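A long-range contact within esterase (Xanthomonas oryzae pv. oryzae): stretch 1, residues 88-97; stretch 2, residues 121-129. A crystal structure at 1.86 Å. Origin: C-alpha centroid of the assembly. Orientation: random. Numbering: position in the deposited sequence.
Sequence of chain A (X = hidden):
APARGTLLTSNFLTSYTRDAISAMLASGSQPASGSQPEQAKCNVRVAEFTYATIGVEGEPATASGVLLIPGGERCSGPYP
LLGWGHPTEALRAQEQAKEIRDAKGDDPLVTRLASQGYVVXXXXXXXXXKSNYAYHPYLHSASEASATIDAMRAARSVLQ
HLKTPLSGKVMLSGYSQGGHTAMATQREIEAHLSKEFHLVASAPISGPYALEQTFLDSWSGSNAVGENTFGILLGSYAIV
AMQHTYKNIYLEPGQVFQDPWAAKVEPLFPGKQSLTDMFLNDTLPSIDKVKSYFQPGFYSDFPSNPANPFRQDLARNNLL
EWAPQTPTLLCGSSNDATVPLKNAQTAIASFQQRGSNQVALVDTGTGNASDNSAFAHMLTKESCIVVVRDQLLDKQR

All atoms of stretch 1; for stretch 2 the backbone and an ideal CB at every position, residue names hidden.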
# COMPACT_ATOMS: atom_id res chain seq x y z
N THR A 88 -3.72 0.01 -4.26
CA THR A 88 -3.99 -0.95 -5.33
C THR A 88 -3.74 -0.36 -6.71
O THR A 88 -4.23 0.72 -7.05
CB THR A 88 -5.45 -1.45 -5.28
OG1 THR A 88 -5.74 -1.92 -3.96
CG2 THR A 88 -5.65 -2.61 -6.26
N GLU A 89 -2.96 -1.09 -7.51
CA GLU A 89 -2.63 -0.67 -8.87
C GLU A 89 -2.87 -1.82 -9.84
O GLU A 89 -2.19 -2.85 -9.76
CB GLU A 89 -1.17 -0.23 -8.95
CG GLU A 89 -0.74 0.21 -10.34
CD GLU A 89 -1.53 1.41 -10.82
OE1 GLU A 89 -1.27 2.52 -10.31
OE2 GLU A 89 -2.40 1.25 -11.70
N ALA A 90 -3.83 -1.65 -10.73
CA ALA A 90 -4.17 -2.68 -11.72
C ALA A 90 -3.49 -2.46 -13.07
O ALA A 90 -3.48 -3.36 -13.91
CB ALA A 90 -5.68 -2.75 -11.90
N LEU A 91 -2.94 -1.26 -13.29
CA LEU A 91 -2.25 -0.99 -14.56
C LEU A 91 -0.81 -1.47 -14.40
O LEU A 91 -0.00 -0.83 -13.74
CB LEU A 91 -2.27 0.51 -14.88
CG LEU A 91 -1.73 0.89 -16.27
CD1 LEU A 91 -2.71 0.43 -17.34
CD2 LEU A 91 -1.53 2.40 -16.37
N ARG A 92 -0.51 -2.61 -15.02
CA ARG A 92 0.81 -3.22 -14.93
C ARG A 92 2.01 -2.30 -15.13
O ARG A 92 2.96 -2.35 -14.36
CB ARG A 92 0.90 -4.38 -15.93
CG ARG A 92 2.32 -4.91 -16.13
CD ARG A 92 2.37 -6.12 -17.04
NE ARG A 92 2.02 -7.35 -16.33
CZ ARG A 92 0.92 -8.07 -16.56
NH1 ARG A 92 0.06 -7.70 -17.49
NH2 ARG A 92 0.71 -9.18 -15.86
N ALA A 93 1.95 -1.45 -16.16
CA ALA A 93 3.07 -0.56 -16.48
C ALA A 93 3.27 0.67 -15.59
O ALA A 93 4.31 1.32 -15.65
CB ALA A 93 2.96 -0.12 -17.94
N GLN A 94 2.28 0.98 -14.76
CA GLN A 94 2.34 2.15 -13.89
C GLN A 94 3.57 2.27 -12.99
O GLN A 94 3.91 1.34 -12.26
CB GLN A 94 1.08 2.21 -13.02
CG GLN A 94 0.92 3.53 -12.28
CD GLN A 94 0.84 4.70 -13.24
OE1 GLN A 94 0.08 4.68 -14.20
NE2 GLN A 94 1.64 5.73 -12.97
N GLU A 95 4.22 3.42 -13.07
CA GLU A 95 5.40 3.72 -12.25
C GLU A 95 5.08 4.97 -11.42
O GLU A 95 4.74 6.02 -11.98
CB GLU A 95 6.61 4.01 -13.14
CG GLU A 95 7.09 2.84 -13.98
CD GLU A 95 8.08 3.27 -15.04
OE1 GLU A 95 9.00 4.06 -14.73
OE2 GLU A 95 7.95 2.81 -16.20
N GLN A 96 5.20 4.88 -10.10
CA GLN A 96 4.91 6.02 -9.24
C GLN A 96 5.72 7.27 -9.59
O GLN A 96 5.20 8.38 -9.58
CB GLN A 96 5.17 5.69 -7.78
CG GLN A 96 4.30 4.60 -7.20
CD GLN A 96 4.71 4.27 -5.78
OE1 GLN A 96 4.34 4.96 -4.84
NE2 GLN A 96 5.51 3.22 -5.63
N ALA A 97 7.01 7.08 -9.87
CA ALA A 97 7.89 8.20 -10.19
C ALA A 97 7.40 9.00 -11.39
O ALA A 97 7.36 10.23 -11.35
CB ALA A 97 9.31 7.69 -10.44
N UNK A 121 10.84 6.72 -0.06
CA UNK A 121 11.16 5.64 -0.98
C UNK A 121 9.98 4.69 -1.08
O UNK A 121 9.45 4.24 -0.07
CB UNK A 121 12.42 4.89 -0.53
N UNK A 122 9.57 4.39 -2.31
CA UNK A 122 8.45 3.48 -2.50
C UNK A 122 8.72 2.51 -3.64
O UNK A 122 9.27 2.90 -4.67
CB UNK A 122 7.16 4.27 -2.77
N UNK A 123 8.37 1.25 -3.43
CA UNK A 123 8.55 0.24 -4.47
C UNK A 123 7.27 0.20 -5.28
O UNK A 123 6.20 0.42 -4.74
CB UNK A 123 8.88 -1.13 -3.88
N UNK A 124 7.38 -0.08 -6.58
CA UNK A 124 6.18 -0.19 -7.39
C UNK A 124 5.57 -1.57 -7.17
O UNK A 124 4.46 -1.85 -7.60
CB UNK A 124 6.49 0.05 -8.87
N UNK A 125 6.32 -2.43 -6.46
CA UNK A 125 5.92 -3.80 -6.13
C UNK A 125 6.25 -4.78 -7.25
O UNK A 125 6.45 -4.39 -8.40
CB UNK A 125 4.42 -3.85 -5.83
N UNK A 126 6.30 -6.07 -6.91
CA UNK A 126 6.57 -7.10 -7.90
C UNK A 126 5.46 -7.11 -8.94
O UNK A 126 4.28 -6.99 -8.59
CB UNK A 126 6.70 -8.47 -7.24
N UNK A 127 5.82 -7.25 -10.21
CA UNK A 127 4.82 -7.32 -11.26
C UNK A 127 4.26 -6.00 -11.77
O UNK A 127 3.42 -6.00 -12.67
CB UNK A 127 3.65 -8.17 -10.76
N UNK A 128 4.72 -4.89 -11.20
CA UNK A 128 4.24 -3.57 -11.62
C UNK A 128 5.42 -2.69 -12.00
O UNK A 128 6.57 -3.01 -11.68
CB UNK A 128 3.42 -2.91 -10.51
N UNK A 129 5.15 -1.57 -12.66
CA UNK A 129 6.23 -0.68 -13.06
C UNK A 129 7.19 -1.41 -13.99
O UNK A 129 6.76 -2.06 -14.93
CB UNK A 129 6.97 -0.14 -11.83

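Position 121 lies on an extended strand with nothing of stretch 1 within 5.5 Å of its ideal CB, so this contact sets no rule for it; it is Val121. At 122, phi/psi of -138/138° would admit almost any residue but proline, but CA-to-CB points toward stretch 1, and the ideal CB sits 3.5 Å from Gln96 NE2. A small residue suits best, and Gly122 leaves the room to the Gln96 amide. At 123 the CB points away, and stretch 1 asks little of it. Ser123 OG accepts a hydrogen bond from the backbone N of 125 at 2.9 Å and is bonded elsewhere in the structure too.

Position 124 is the informative one. Its CB points sideways, 4.5 Å from Gln94 O, and the helix that starts at Gln96 presents free backbone NH groups. A short acceptor would suit: Asp or Asn; a Ser or Thr hydroxyl would stop short of Gln96 N. It is Asp124. With chi1 at -75° (m), its carboxylate swings nearer to stretch 1, and OD1 accepts a nearly straight hydrogen bond from Gln96 N (3.0 Å, 175°) and another from Gln96 NE2 at 3.3 Å. Water 2 donates to Asp124 OD1 and Gln94 O, while water 3 donates to Asp124 OD2 and accepts from Ala97 N, the next helical NH.

At 125 the CB points toward stretch 1 without reaching it. Its positive phi (85°) would by itself suit glycine, yet Tyr125 takes it nonetheless, opening a type II turn that closes at 128. Position 126 is left open; it is Leu126. At 127, phi/psi of 82/-1° would jam a CB against the preceding carbonyl oxygen, so the backbone alone calls for glycine. Gly127 O lies 3.8 Å from Arg92 CG and receives a hydrogen bond from water 1, which accepts one from Arg92 NE.

At 128 the CB points sideways, 3.9 Å from Arg92 O, with the aliphatic Glu89 CB within reach. Leu, Ile or Met could use it. Leu128 (chi1 m, chi2 t) brings CD1 to 4.0 Å from Glu89 CB, while its CA makes a CA-H...O contact with Arg92 O at 3.3 Å.

Finally, the positive phi at 129 (61°) favours glycine; the ideal CB of 129, 3.4 Å from Gln94 O, would be in close but tolerable contact, leaving little room for anything longer on that side. Gly129 packs its CA 3.2 Å from Gln94 O, and Gly129 N gives Arg92 O a weak hydrogen bond of 2.9 Å, bent to 125°.

Stretch 2, residues 121-129: VGSDYLGLG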
# COMPACT_ATOMS: atom_id res chain seq x y z
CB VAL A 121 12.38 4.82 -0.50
CG1 VAL A 121 12.71 3.75 -1.54
CG2 VAL A 121 13.57 5.73 -0.28
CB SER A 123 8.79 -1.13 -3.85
OG SER A 123 8.73 -2.15 -4.84
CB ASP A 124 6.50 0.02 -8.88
CG ASP A 124 6.75 1.48 -9.21
OD1 ASP A 124 5.95 2.33 -8.76
OD2 ASP A 124 7.73 1.78 -9.93
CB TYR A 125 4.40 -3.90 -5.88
CG TYR A 125 3.85 -3.11 -4.71
CD1 TYR A 125 2.48 -2.86 -4.61
CD2 TYR A 125 4.68 -2.62 -3.70
CE1 TYR A 125 1.95 -2.16 -3.55
CE2 TYR A 125 4.15 -1.91 -2.62
CZ TYR A 125 2.78 -1.68 -2.55
OH TYR A 125 2.23 -0.99 -1.49
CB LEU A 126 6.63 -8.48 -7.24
CG LEU A 126 7.85 -8.90 -6.41
CD1 LEU A 126 7.64 -10.32 -5.91
CD2 LEU A 126 9.11 -8.83 -7.25
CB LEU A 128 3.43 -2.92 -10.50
CG LEU A 128 2.21 -3.72 -10.04
CD1 LEU A 128 1.61 -3.07 -8.80
CD2 LEU A 128 1.18 -3.80 -11.16
O HOH W 1 3.06 -8.39 -13.86
O HOH W 2 3.32 1.57 -9.45
O HOH W 3 8.46 4.50 -9.95
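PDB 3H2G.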